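Aluminum resistance protein (Clostridium novyi, PDB 3I16) binds pyridoxal phosphate and probably acts as a carbon-sulfur lyase of the methionine gamma-lyase family, perhaps linked to aluminium resistance. Local coordinates at residues 194-199 against 226-231; 160-165 against 200-205; 244-249 against 292-297; 177-182 against 212-217; 362-367 against 375-380. All coordinates share one frame; numbering follows the deposited sequence.

Contact 1 of 5, residues 194-199 against 226-231. With EDO (1,2-ethanediol), chain N.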
# COMPACT_ATOMS: atom_id res chain seq x y z
N LEU B 194 17.03 21.11 -26.54
CA LEU B 194 16.20 21.94 -27.42
C LEU B 194 15.22 22.80 -26.65
O LEU B 194 14.48 22.30 -25.81
CB LEU B 194 15.36 21.13 -28.42
CG LEU B 194 16.03 20.39 -29.55
CD1 LEU B 194 14.94 20.07 -30.56
CD2 LEU B 194 17.11 21.20 -30.21
N LEU B 195 15.21 24.08 -26.96
CA LEU B 195 14.29 25.00 -26.34
C LEU B 195 12.90 24.81 -26.98
O LEU B 195 12.78 24.25 -28.07
CB LEU B 195 14.77 26.42 -26.54
CG LEU B 195 16.15 26.80 -25.98
CD1 LEU B 195 16.55 28.19 -26.45
CD2 LEU B 195 16.19 26.73 -24.47
N ILE B 196 11.87 25.30 -26.32
CA ILE B 196 10.51 25.23 -26.85
C ILE B 196 10.43 25.91 -28.23
O ILE B 196 9.69 25.43 -29.11
CB ILE B 196 9.48 25.87 -25.88
CG1 ILE B 196 9.34 25.04 -24.60
CG2 ILE B 196 8.11 26.10 -26.61
CD1 ILE B 196 8.79 23.59 -24.78
N GLU B 197 11.17 27.02 -28.42
CA GLU B 197 11.20 27.71 -29.72
C GLU B 197 11.83 26.85 -30.82
O GLU B 197 11.40 26.92 -31.98
CB GLU B 197 11.89 29.08 -29.66
CG GLU B 197 13.40 29.02 -29.43
CD GLU B 197 14.10 30.36 -29.51
OE1 GLU B 197 13.45 31.40 -29.29
OE2 GLU B 197 15.33 30.37 -29.79
N ASP B 198 12.84 26.06 -30.46
CA ASP B 198 13.49 25.14 -31.42
C ASP B 198 12.51 24.04 -31.79
O ASP B 198 12.45 23.60 -32.92
CB ASP B 198 14.75 24.49 -30.84
CG ASP B 198 15.84 25.51 -30.40
OD1 ASP B 198 16.11 26.47 -31.13
OD2 ASP B 198 16.43 25.32 -29.32
N ILE B 199 11.75 23.57 -30.80
CA ILE B 199 10.77 22.52 -31.04
C ILE B 199 9.68 23.06 -31.97
O ILE B 199 9.29 22.37 -32.91
CB ILE B 199 10.17 21.98 -29.73
CG1 ILE B 199 11.26 21.19 -28.98
CG2 ILE B 199 8.95 21.08 -30.04
CD1 ILE B 199 10.94 20.81 -27.52
N ASP B 226 9.88 25.73 -18.74
CA ASP B 226 9.38 26.93 -19.37
C ASP B 226 7.90 26.96 -19.02
O ASP B 226 7.38 26.02 -18.43
CB ASP B 226 9.61 26.85 -20.89
CG ASP B 226 9.35 28.17 -21.60
OD1 ASP B 226 10.01 29.17 -21.28
OD2 ASP B 226 8.47 28.21 -22.47
N THR B 227 7.24 28.07 -19.36
CA THR B 227 5.82 28.20 -19.12
C THR B 227 5.03 27.43 -20.18
O THR B 227 3.84 27.17 -20.00
CB THR B 227 5.37 29.67 -19.11
OG1 THR B 227 5.72 30.27 -20.36
CG2 THR B 227 6.04 30.44 -17.99
N LYS B 228 5.69 27.10 -21.29
CA LYS B 228 5.10 26.28 -22.34
C LYS B 228 5.74 24.88 -22.38
O LYS B 228 6.87 24.68 -21.94
CB LYS B 228 5.31 26.92 -23.72
CG LYS B 228 4.55 28.21 -23.94
CD LYS B 228 4.58 28.62 -25.41
CE LYS B 228 3.65 29.78 -25.67
NZ LYS B 228 4.02 30.93 -24.83
N GLU B 229 4.99 23.94 -22.93
CA GLU B 229 5.48 22.57 -23.16
C GLU B 229 5.41 22.34 -24.68
O GLU B 229 4.85 23.17 -25.42
CB GLU B 229 4.64 21.58 -22.37
CG GLU B 229 4.81 21.70 -20.84
CD GLU B 229 6.20 21.32 -20.33
OE1 GLU B 229 6.86 20.47 -20.95
OE2 GLU B 229 6.62 21.86 -19.27
N PRO B 230 5.97 21.23 -25.17
CA PRO B 230 5.96 21.04 -26.62
C PRO B 230 4.57 20.96 -27.22
O PRO B 230 4.39 21.30 -28.39
CB PRO B 230 6.71 19.72 -26.82
CG PRO B 230 7.60 19.63 -25.64
CD PRO B 230 6.81 20.22 -24.49
N THR B 231 3.59 20.55 -26.42
CA THR B 231 2.21 20.45 -26.87
C THR B 231 1.58 21.85 -27.09
O THR B 231 0.55 21.97 -27.73
CB THR B 231 1.37 19.63 -25.87
OG1 THR B 231 1.66 20.10 -24.54
CG2 THR B 231 1.74 18.14 -25.94
C1 EDO N . 19.58 23.95 -29.05
O1 EDO N . 20.81 24.44 -29.59
C2 EDO N . 19.14 24.90 -27.94
O2 EDO N . 18.88 26.20 -28.47
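Van der Waals contacts carry the meeting of Ile196 and Ile199 with Lys228, Glu229 and Pro230. In Ile196, CG1 stands anti to the carbonyl carbon (chi1 -67°), and CD1 beyond it lies against loop backbone, 3.6 Å from Lys228 O and just as near Glu229 C. The same methyl touches the proline ring, with Ile196 CD1 3.9 Å from Pro230 CD. Farther round that ring, Ile199 CD1 comes within 4.0 Å of Pro230 CG. Ile196 CG2 rests on the root of a lysine whose end leads away, 4.1 Å from Lys228 CB.

In the fold, this sets the first turn of helix 196-209, the helical link between strands 177-183 and 214-218, against the loop that carries the chain from strand 214-218 to strand 237-241.

Polar bonds do not cross the contact; they shape each partner separately. Asp226 OD2 accepts from Lys228 N at 3.2 Å, closing an Asx turn, with the donor 50° above the carboxylate plane. On the helix side, Leu195 is the N-cap, and Asp198 OD2 accepts from Leu195 N at 2.9 Å, on its anti side and somewhat out of the carboxylate plane. This corresponds to one of the two bonds of a capping box; the full motif is absent. A hydroxyl of ethanediol, probably from the crystallisation liquor, also donates to that oxygen, O2 lying 2.7 Å from Asp198 OD2. Glu229 turns the other way, forming a salt bridge to Arg184 through OE1 and accepting from Phe224 N through OE2.

Contact 2 of 5, residues 160-165 against 200-205. With EDO (1,2-ethanediol), chain N.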
# COMPACT_ATOMS: atom_id res chain seq x y z
N GLY B 160 24.58 22.55 -33.09
CA GLY B 160 23.57 21.99 -32.18
C GLY B 160 22.13 22.32 -32.54
O GLY B 160 21.20 21.81 -31.90
N LYS B 161 21.91 23.14 -33.57
CA LYS B 161 20.56 23.54 -33.96
C LYS B 161 19.92 22.56 -34.95
O LYS B 161 20.62 21.84 -35.66
CB LYS B 161 20.58 24.93 -34.60
CG LYS B 161 21.14 26.02 -33.70
CD LYS B 161 20.27 26.28 -32.46
CE LYS B 161 20.89 27.36 -31.56
NZ LYS B 161 19.99 27.75 -30.43
N PRO B 162 18.58 22.54 -35.00
CA PRO B 162 17.92 21.64 -35.98
C PRO B 162 18.29 22.00 -37.41
O PRO B 162 18.39 23.19 -37.72
CB PRO B 162 16.44 21.90 -35.74
CG PRO B 162 16.35 22.40 -34.31
CD PRO B 162 17.62 23.14 -34.06
N ASN B 163 18.51 20.99 -38.25
CA ASN B 163 18.83 21.21 -39.65
C ASN B 163 17.53 21.14 -40.44
O ASN B 163 17.20 20.12 -41.06
CB ASN B 163 19.83 20.16 -40.16
CG ASN B 163 20.33 20.48 -41.55
OD1 ASN B 163 19.79 21.36 -42.24
ND2 ASN B 163 21.37 19.78 -41.99
N LEU B 164 16.81 22.26 -40.43
CA LEU B 164 15.50 22.34 -41.04
C LEU B 164 15.53 22.05 -42.53
O LEU B 164 14.68 21.32 -43.03
CB LEU B 164 14.85 23.69 -40.75
CG LEU B 164 14.64 24.10 -39.28
CD1 LEU B 164 14.01 25.51 -39.22
CD2 LEU B 164 13.79 23.08 -38.50
N GLU B 165 16.53 22.56 -43.24
CA GLU B 165 16.61 22.34 -44.68
C GLU B 165 16.76 20.86 -45.00
O GLU B 165 16.13 20.36 -45.92
CB GLU B 165 17.76 23.14 -45.30
CG GLU B 165 17.62 24.65 -45.03
CD GLU B 165 18.53 25.51 -45.89
OE1 GLU B 165 19.29 24.97 -46.73
OE2 GLU B 165 18.48 26.76 -45.73
N LYS B 200 9.23 24.29 -31.72
CA LYS B 200 8.25 24.93 -32.59
C LYS B 200 8.78 25.02 -34.02
O LYS B 200 8.06 24.73 -34.96
CB LYS B 200 7.91 26.34 -32.11
CG LYS B 200 6.80 27.03 -32.94
CD LYS B 200 6.49 28.42 -32.44
CE LYS B 200 5.21 28.99 -33.10
NZ LYS B 200 5.22 28.96 -34.58
N SER B 201 10.02 25.43 -34.19
CA SER B 201 10.56 25.57 -35.55
C SER B 201 10.55 24.22 -36.29
O SER B 201 10.27 24.19 -37.46
CB SER B 201 11.95 26.22 -35.55
OG SER B 201 12.90 25.29 -35.10
N ILE B 202 10.82 23.11 -35.59
CA ILE B 202 10.77 21.78 -36.21
C ILE B 202 9.32 21.42 -36.58
O ILE B 202 9.02 21.00 -37.71
CB ILE B 202 11.38 20.67 -35.31
CG1 ILE B 202 12.89 20.89 -35.08
CG2 ILE B 202 11.10 19.30 -35.92
CD1 ILE B 202 13.49 19.99 -33.96
N VAL B 203 8.40 21.60 -35.64
CA VAL B 203 6.99 21.27 -35.93
C VAL B 203 6.49 22.06 -37.13
O VAL B 203 5.97 21.45 -38.09
CB VAL B 203 6.10 21.45 -34.70
CG1 VAL B 203 4.64 21.19 -35.06
CG2 VAL B 203 6.57 20.52 -33.61
N ASP B 204 6.67 23.38 -37.11
CA ASP B 204 6.23 24.21 -38.25
C ASP B 204 6.84 23.76 -39.58
O ASP B 204 6.17 23.73 -40.61
CB ASP B 204 6.55 25.69 -38.02
CG ASP B 204 5.74 26.29 -36.90
OD1 ASP B 204 4.80 25.62 -36.45
OD2 ASP B 204 6.03 27.41 -36.48
N CYS B 205 8.10 23.39 -39.55
CA CYS B 205 8.78 22.92 -40.74
C CYS B 205 8.18 21.61 -41.28
O CYS B 205 7.91 21.46 -42.48
CB CYS B 205 10.26 22.75 -40.39
SG CYS B 205 11.26 22.02 -41.64
C1 EDO N . 19.58 23.95 -29.05
O1 EDO N . 20.81 24.44 -29.59
C2 EDO N . 19.14 24.90 -27.94
O2 EDO N . 18.88 26.20 -28.47
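Leu164 and Cys205 bring the two backbones nearest, their CA atoms 6.8 Å apart where the start of helix 164-173 meets helix 196-209. Leu164 sends its CD2 methyl onto the helix surface: chi1 (-59°) sets CG anti to the carbonyl carbon, and from there the CD2 branch lies 3.8 Å from Ser201 O. The same methyl also touches two further residues of that helix, with Leu164 CD2 4.0 Å from Cys205 CB and about as far from Ile202 CA. Cys205 SG also lies 3.8 Å from Leu164 O, a contact without a hydrogen bond.

Pro162 forms the second patch. Its ring and the Ile202 side chain cross at about a right angle, with Pro162 CB 3.7 Å from Ile202 CG1 and the neighbouring ring carbon CG close to Ile202 CD1.

Both helices lie on one face of the large sheet, since Val180 touches Leu171 of helix 164-173 as well as Val206 of helix 196-209. Just ahead of the first of these helices, Asn163 is the N-cap, its OD1 accepting from Glu166 N.

No direct hydrogen bond crosses. Ser201 OG bonds back to Asp198 O, and Lys200 NZ makes an i to i+4 salt bridge of 2.6 Å with Asp204 OD2, meeting the syn lone pair. Lys161 NZ donates to ethanediol O2 at 2.7 Å, and that same oxygen donates to Asp198 OD2 of helix 196-209.

Contact 3 of 5, residues 244-249 against 292-297. With EDO (1,2-ethanediol), chain M.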
# COMPACT_ATOMS: atom_id res chain seq x y z
N LYS B 244 11.07 11.31 -13.12
CA LYS B 244 11.88 12.47 -13.45
C LYS B 244 11.04 13.66 -12.96
O LYS B 244 10.29 13.50 -12.02
CB LYS B 244 12.22 12.56 -14.93
CG LYS B 244 13.00 11.38 -15.46
CD LYS B 244 13.41 11.62 -16.90
CE LYS B 244 14.05 10.37 -17.49
NZ LYS B 244 15.15 9.86 -16.63
N ASN B 245 11.17 14.83 -13.58
CA ASN B 245 10.50 16.06 -13.13
C ASN B 245 9.03 15.98 -12.68
O ASN B 245 8.69 16.38 -11.57
CB ASN B 245 10.55 17.15 -14.21
CG ASN B 245 11.95 17.42 -14.75
OD1 ASN B 245 12.83 16.58 -14.67
ND2 ASN B 245 12.14 18.61 -15.35
N ILE B 246 8.16 15.48 -13.56
CA ILE B 246 6.70 15.57 -13.34
C ILE B 246 6.14 14.76 -12.19
O ILE B 246 4.99 14.97 -11.77
CB ILE B 246 5.93 15.33 -14.67
CG1 ILE B 246 4.52 15.93 -14.61
CG2 ILE B 246 5.92 13.85 -15.05
CD1 ILE B 246 3.95 16.31 -15.96
N GLY B 247 6.92 13.81 -11.70
CA GLY B 247 6.53 13.05 -10.51
C GLY B 247 6.82 13.80 -9.21
O GLY B 247 6.47 13.31 -8.13
N GLY B 248 7.53 14.93 -9.31
CA GLY B 248 7.81 15.81 -8.16
C GLY B 248 8.54 15.15 -7.02
O GLY B 248 8.36 15.53 -5.85
N GLY B 249 9.32 14.13 -7.35
CA GLY B 249 10.09 13.38 -6.38
C GLY B 249 9.27 12.39 -5.55
O GLY B 249 9.82 11.74 -4.70
N GLN B 292 -0.24 14.30 -6.04
CA GLN B 292 0.56 15.17 -5.18
C GLN B 292 1.91 15.54 -5.81
O GLN B 292 2.36 16.68 -5.70
CB GLN B 292 0.74 14.57 -3.79
CG GLN B 292 1.18 15.63 -2.79
CD GLN B 292 1.25 15.16 -1.37
OE1 GLN B 292 1.01 13.99 -1.06
NE2 GLN B 292 1.58 16.09 -0.46
N GLY B 293 2.52 14.57 -6.49
CA GLY B 293 3.78 14.78 -7.19
C GLY B 293 3.67 15.79 -8.31
O GLY B 293 4.53 16.65 -8.46
N LEU B 294 2.60 15.72 -9.09
CA LEU B 294 2.38 16.71 -10.17
C LEU B 294 2.28 18.12 -9.58
O LEU B 294 2.82 19.10 -10.13
CB LEU B 294 1.09 16.42 -10.94
CG LEU B 294 0.62 17.46 -11.97
CD1 LEU B 294 1.68 17.65 -13.04
CD2 LEU B 294 -0.71 17.05 -12.57
N PHE B 295 1.60 18.22 -8.45
CA PHE B 295 1.38 19.51 -7.81
C PHE B 295 2.68 20.12 -7.31
O PHE B 295 2.85 21.34 -7.33
CB PHE B 295 0.37 19.38 -6.67
CG PHE B 295 -0.08 20.68 -6.13
CD1 PHE B 295 -1.01 21.44 -6.83
CD2 PHE B 295 0.44 21.19 -4.94
CE1 PHE B 295 -1.42 22.66 -6.36
CE2 PHE B 295 0.01 22.41 -4.45
CZ PHE B 295 -0.92 23.15 -5.17
N LEU B 296 3.60 19.27 -6.85
CA LEU B 296 4.93 19.72 -6.39
C LEU B 296 5.92 19.88 -7.52
O LEU B 296 6.95 20.52 -7.33
CB LEU B 296 5.54 18.71 -5.41
CG LEU B 296 4.87 18.64 -4.03
CD1 LEU B 296 5.27 17.40 -3.33
CD2 LEU B 296 5.19 19.89 -3.21
N ALA B 297 5.61 19.35 -8.70
CA ALA B 297 6.60 19.31 -9.80
C ALA B 297 7.14 20.67 -10.27
O ALA B 297 8.32 20.78 -10.54
CB ALA B 297 6.07 18.47 -11.01
C1 EDO M . 2.34 10.89 0.20
O1 EDO M . 1.47 10.39 1.24
C2 EDO M . 1.68 10.85 -1.18
O2 EDO M . 0.42 11.53 -1.15
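Ile246 and Leu294 lie side by side, pointing the same way, although the CB of Ile246 itself is directed away from segment 292-297. Its CG1, anti to the backbone N (chi1 -158°), is met by Leu294, whose own side chain starts away but ends nearer: Ile246 CG1 is 3.7 Å from Leu294 CD1. At the tip, Ile246 CD1 meets the same methyl, 3.9 Å from Leu294 CD1. Tyr82 and Phe86 of helix 73-86 also pack on this isoleucine.

Backbone carries the rest. Gly247 O sits 3.2 Å from Gly293 CA, while Gly248 CA comes 3.4 Å from Gly293 O, so CA-H...O contacts run in both directions. Leu294 CA adds a third, 3.5 Å from Ile246 O. Neither Gly248 nor Gly293 has a side chain to hold the backbones apart, and the CA atoms of Gly248 and Ala297 approach to 4.1 Å. Ala297 CB rests 3.4 Å from Asn245 O, a carbonyl already engaged by Gly248 N.

Lys244, between strand 237-241 and the 3-10 segment, touches pyridoxal phosphate and is probably the Schiff-base lysine known from this enzyme clan. Past the segment, Gly249 O accepts from Gln292 NE2 of the second subunit, and the reciprocal bond forms too. With no conventional hydrogen bond across the contact, buried turn and helix are joined by close van der Waals packing and weak C-H...O attraction.

Contact 4 of 5, residues 177-182 against 212-217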
# COMPACT_ATOMS: atom_id res chain seq x y z
N ILE B 177 7.24 8.53 -44.65
CA ILE B 177 7.50 9.06 -43.32
C ILE B 177 6.20 9.64 -42.74
O ILE B 177 5.64 10.62 -43.27
CB ILE B 177 8.60 10.14 -43.31
CG1 ILE B 177 9.95 9.53 -43.72
CG2 ILE B 177 8.68 10.76 -41.93
CD1 ILE B 177 11.03 10.56 -44.00
N THR B 178 5.71 9.01 -41.68
CA THR B 178 4.46 9.42 -41.05
C THR B 178 4.61 9.94 -39.63
O THR B 178 3.63 10.40 -39.04
CB THR B 178 3.47 8.25 -41.00
OG1 THR B 178 4.01 7.18 -40.22
CG2 THR B 178 3.13 7.75 -42.44
N LEU B 179 5.83 9.86 -39.09
CA LEU B 179 6.09 10.32 -37.73
C LEU B 179 7.48 10.91 -37.63
O LEU B 179 8.42 10.34 -38.18
CB LEU B 179 5.93 9.17 -36.75
CG LEU B 179 6.15 9.44 -35.26
CD1 LEU B 179 5.23 8.54 -34.44
CD2 LEU B 179 7.60 9.26 -34.90
N VAL B 180 7.59 12.06 -36.96
CA VAL B 180 8.89 12.70 -36.69
C VAL B 180 9.08 12.66 -35.18
O VAL B 180 8.19 13.04 -34.41
CB VAL B 180 8.99 14.15 -37.27
CG1 VAL B 180 10.19 14.95 -36.67
CG2 VAL B 180 9.12 14.12 -38.79
N HIS B 181 10.24 12.12 -34.77
CA HIS B 181 10.63 12.00 -33.39
C HIS B 181 11.65 13.09 -33.05
O HIS B 181 12.69 13.21 -33.71
CB HIS B 181 11.18 10.61 -33.12
CG HIS B 181 12.04 10.52 -31.89
ND1 HIS B 181 13.42 10.47 -31.96
CD2 HIS B 181 11.73 10.50 -30.58
CE1 HIS B 181 13.91 10.43 -30.74
NE2 HIS B 181 12.90 10.42 -29.88
N ILE B 182 11.35 13.85 -32.01
CA ILE B 182 12.17 14.95 -31.54
C ILE B 182 12.55 14.73 -30.07
O ILE B 182 11.70 14.63 -29.21
CB ILE B 182 11.33 16.24 -31.57
CG1 ILE B 182 10.81 16.54 -32.98
CG2 ILE B 182 12.11 17.38 -31.02
CD1 ILE B 182 9.58 17.46 -32.94
N ASP B 212 -0.25 15.87 -41.99
CA ASP B 212 -0.59 14.62 -41.32
C ASP B 212 0.58 13.92 -40.58
O ASP B 212 0.34 12.94 -39.90
CB ASP B 212 -1.31 13.63 -42.27
CG ASP B 212 -0.43 13.12 -43.41
OD1 ASP B 212 0.78 13.39 -43.47
OD2 ASP B 212 -1.00 12.43 -44.29
N ILE B 213 1.80 14.43 -40.69
CA ILE B 213 2.95 13.81 -40.00
C ILE B 213 2.80 14.01 -38.48
O ILE B 213 2.60 15.12 -38.00
CB ILE B 213 4.32 14.38 -40.52
CG1 ILE B 213 4.49 14.09 -42.01
CG2 ILE B 213 5.50 13.78 -39.76
CD1 ILE B 213 5.61 14.90 -42.69
N ILE B 214 2.85 12.93 -37.72
CA ILE B 214 2.76 13.03 -36.26
C ILE B 214 4.09 13.59 -35.74
O ILE B 214 5.17 13.06 -36.04
CB ILE B 214 2.48 11.66 -35.61
CG1 ILE B 214 1.14 11.11 -36.08
CG2 ILE B 214 2.51 11.74 -34.08
CD1 ILE B 214 -0.05 12.08 -35.91
N CYS B 215 4.01 14.69 -35.00
CA CYS B 215 5.18 15.25 -34.36
C CYS B 215 5.21 14.78 -32.90
O CYS B 215 4.41 15.23 -32.08
CB CYS B 215 5.16 16.75 -34.49
SG CYS B 215 5.60 17.24 -36.21
N PHE B 216 6.13 13.86 -32.62
CA PHE B 216 6.30 13.25 -31.31
C PHE B 216 7.54 13.75 -30.56
O PHE B 216 8.64 13.70 -31.08
CB PHE B 216 6.37 11.71 -31.48
CG PHE B 216 6.65 10.96 -30.20
CD1 PHE B 216 5.84 11.13 -29.08
CD2 PHE B 216 7.67 10.02 -30.15
CE1 PHE B 216 6.09 10.43 -27.91
CE2 PHE B 216 7.92 9.29 -28.98
CZ PHE B 216 7.12 9.49 -27.86
N VAL B 217 7.35 14.22 -29.33
CA VAL B 217 8.47 14.71 -28.53
C VAL B 217 8.68 13.89 -27.27
O VAL B 217 7.75 13.65 -26.50
CB VAL B 217 8.29 16.18 -28.10
CG1 VAL B 217 9.55 16.65 -27.32
CG2 VAL B 217 8.02 17.07 -29.31
O HOH W 1 2.69 11.51 -44.04
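Val180 is gripped at both backbone ends by strand 214-218: Val180 N donates to Ile214 O at 2.8 Å, and Val180 O accepts from Phe216 N at an equal distance. The latter donor lies nearly along the C=O axis (179°). The parallel ladder continues with Ile182 N to Phe216 O at 2.9 Å and, at its start, Ile214 N to Thr178 O at 3.0 Å. That first bond is more bent at its acceptor (138°), with the donor tilted from the carbonyl plane. Leu179 and His181 turn their backbone polar groups to the other neighbour, the region of strand 117-120.

Other polar links follow. Leu179 CA lies 3.3 Å from Ile214 O, giving that carbonyl a weaker C-H...O partner besides its N-H. Beyond the start of the ladder, one water donates to both Ile177 O and Asp212 OD1.

Side chains alternate between the faces. On that of His181 and Phe216, Phe216 CD2 sits at the imidazole edge near the ring plane, 4.1 Å from His181 CD2; helix 100-111 packs on Phe216, and Ser120 OG pairs with His181 ND1. On the face of Val180 and Ile182, Ile182 CD1 meets Val217 CG2 at 4.0 Å, and helix 196-209 covers the surface. That helix makes the crossover of this beta-alpha-beta unit. Main-chain polarity is thus largely met in the sheet, a few groups being taken by side chains and water, while His181 lies about 7 Å, side chain to cofactor, from the bound pyridoxal phosphate.

Contact 5 of 5, residues 362-367 against 375-380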
# COMPACT_ATOMS: atom_id res chain seq x y z
N VAL B 362 27.09 2.91 -0.10
CA VAL B 362 27.32 2.03 -1.24
C VAL B 362 28.33 2.74 -2.13
O VAL B 362 28.14 3.90 -2.43
CB VAL B 362 26.01 1.82 -2.03
CG1 VAL B 362 26.30 1.22 -3.40
CG2 VAL B 362 25.06 0.96 -1.23
N SER B 363 29.43 2.09 -2.49
CA SER B 363 30.41 2.71 -3.40
C SER B 363 29.94 2.35 -4.80
O SER B 363 29.91 1.18 -5.15
CB SER B 363 31.82 2.17 -3.17
OG SER B 363 32.75 2.80 -4.05
N CYS B 364 29.53 3.34 -5.58
CA CYS B 364 29.00 3.04 -6.91
C CYS B 364 30.14 2.80 -7.89
O CYS B 364 31.25 3.33 -7.75
CB CYS B 364 27.99 4.08 -7.39
SG CYS B 364 28.61 5.74 -7.66
N GLU B 365 29.84 1.92 -8.84
CA GLU B 365 30.79 1.45 -9.82
C GLU B 365 30.09 1.30 -11.18
O GLU B 365 28.86 1.26 -11.23
CB GLU B 365 31.34 0.09 -9.38
CG GLU B 365 32.12 0.08 -8.04
CD GLU B 365 33.46 0.83 -8.09
OE1 GLU B 365 33.92 1.20 -9.19
OE2 GLU B 365 34.05 1.05 -7.00
N PRO B 366 30.86 1.20 -12.28
CA PRO B 366 30.21 1.01 -13.59
C PRO B 366 29.46 -0.29 -13.67
O PRO B 366 29.90 -1.27 -13.09
CB PRO B 366 31.40 0.96 -14.56
CG PRO B 366 32.48 1.71 -13.89
CD PRO B 366 32.30 1.47 -12.41
N TRP B 367 28.32 -0.32 -14.35
CA TRP B 367 27.65 -1.60 -14.53
C TRP B 367 26.89 -1.69 -15.86
O TRP B 367 26.70 -0.69 -16.55
CB TRP B 367 26.77 -1.95 -13.31
CG TRP B 367 25.54 -1.16 -13.19
CD1 TRP B 367 25.44 0.13 -12.75
CD2 TRP B 367 24.21 -1.61 -13.46
NE1 TRP B 367 24.12 0.52 -12.75
CE2 TRP B 367 23.34 -0.53 -13.19
CE3 TRP B 367 23.67 -2.82 -13.92
CZ2 TRP B 367 21.95 -0.62 -13.36
CZ3 TRP B 367 22.29 -2.91 -14.09
CH2 TRP B 367 21.45 -1.81 -13.81
N GLN B 375 29.57 0.65 -20.37
CA GLN B 375 29.25 0.62 -18.96
C GLN B 375 29.20 2.04 -18.43
O GLN B 375 30.09 2.87 -18.70
CB GLN B 375 30.22 -0.24 -18.15
CG GLN B 375 30.00 -1.73 -18.36
CD GLN B 375 30.64 -2.58 -17.30
OE1 GLN B 375 31.49 -2.11 -16.53
NE2 GLN B 375 30.25 -3.84 -17.25
N VAL B 376 28.15 2.28 -17.66
CA VAL B 376 27.90 3.56 -17.05
C VAL B 376 27.92 3.41 -15.53
O VAL B 376 27.48 2.40 -14.97
CB VAL B 376 26.51 4.08 -17.45
CG1 VAL B 376 26.35 5.53 -16.97
CG2 VAL B 376 26.32 3.97 -18.97
N ILE B 377 28.46 4.43 -14.88
CA ILE B 377 28.48 4.53 -13.43
C ILE B 377 27.34 5.47 -13.08
O ILE B 377 27.18 6.50 -13.73
CB ILE B 377 29.83 5.04 -12.93
CG1 ILE B 377 29.82 5.12 -11.40
CG2 ILE B 377 30.17 6.37 -13.54
CD1 ILE B 377 31.14 5.39 -10.83
N MSE B 378 26.48 5.09 -12.12
CA MSE B 378 25.41 5.98 -11.69
C MSE B 378 25.47 6.18 -10.17
O MSE B 378 25.69 5.23 -9.42
CB MSE B 378 24.00 5.49 -12.11
CG MSE B 378 22.87 6.57 -11.78
SE MSE B 378 20.95 6.21 -12.28
CE MSE B 378 20.08 7.88 -11.63
N ALA B 379 25.34 7.44 -9.74
CA ALA B 379 25.19 7.78 -8.34
C ALA B 379 23.68 7.89 -8.22
O ALA B 379 23.06 8.70 -8.93
CB ALA B 379 25.84 9.11 -8.03
N ALA B 380 23.06 7.10 -7.35
CA ALA B 380 21.60 7.15 -7.22
C ALA B 380 21.06 6.81 -5.80
O ALA B 380 20.21 5.94 -5.64
CB ALA B 380 20.98 6.23 -8.26
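Cys364 directs its sulfur between the backbone N and carbonyl carbon (chi1 65°), towards Ile377 and Met378. Trp367, on the other sheet face from Pro366 and Ile377, has the same first-torsion setting for its CG (chi1 72°). Cys364 SG lies 4.0 Å from Ile377 CG1, and Cys364 CB is 3.3 Å from Met378 O. In return, Ile377 CD1 reaches back to within 3.7 Å of Cys364 O.

Main-chain bonding is concentrated at Val376. Trp367 N donates to Val376 O at 2.9 Å, from 40° above the carbonyl plane, while Pro366 CA makes a C-H...O contact of 3.4 Å with Val376 O. The return bond, Val376 N to Trp367 O, is weak at 3.5 Å. Gln375 runs its chain beside the Trp367 backbone; Gln375 OE1 touches Pro366 CB at 3.6 Å, and NE2 donates to Asp368 OD1, just past strand 366-367. Met378 is modelled as selenomethionine, and its end leads away from segment 362-367.

The two segments form a beta hairpin with one firm bond, and strand 366-367 is an outermost strand of the antiparallel sheet within this chain. Strand 376-379 is flanked on its other edge by strand 392-396, bonded through Ile377 and Ala379, with Gln375 pairing to Ile397 just beyond. Helix 342-354 covers Ile377 and Ala379, its Lys350 binding Ser363 OG, Cys364 O and Glu365 OE2, while the Trp367 ring meets Tyr70 of the third subunit edge-to-face.

Contacts 1, 2 and 4 form one continuous block around helix 196-209. Contacts 1 and 2 touch through Leu194 CD1 and Ile202 CD1, 3.7 Å apart, and share one ethanediol. Contact 4 adjoins both: Pro230 CB is 3.9 Å from Val217 CG2, and Ile202 CG2 is 3.8 Å from Ile182 CD1. Contact 3 stands apart, its nearest atoms about 7 Å from those of contact 1 and also about 7 Å from those of contact 5. It includes Lys244 of the cofactor pocket, whereas contact 5 comes within about 8 Å of pyridoxal phosphate through the Met378 side chain. Contacts 4 and 5 lie on opposite sides of the chain's centre, their centres 35 Å apart.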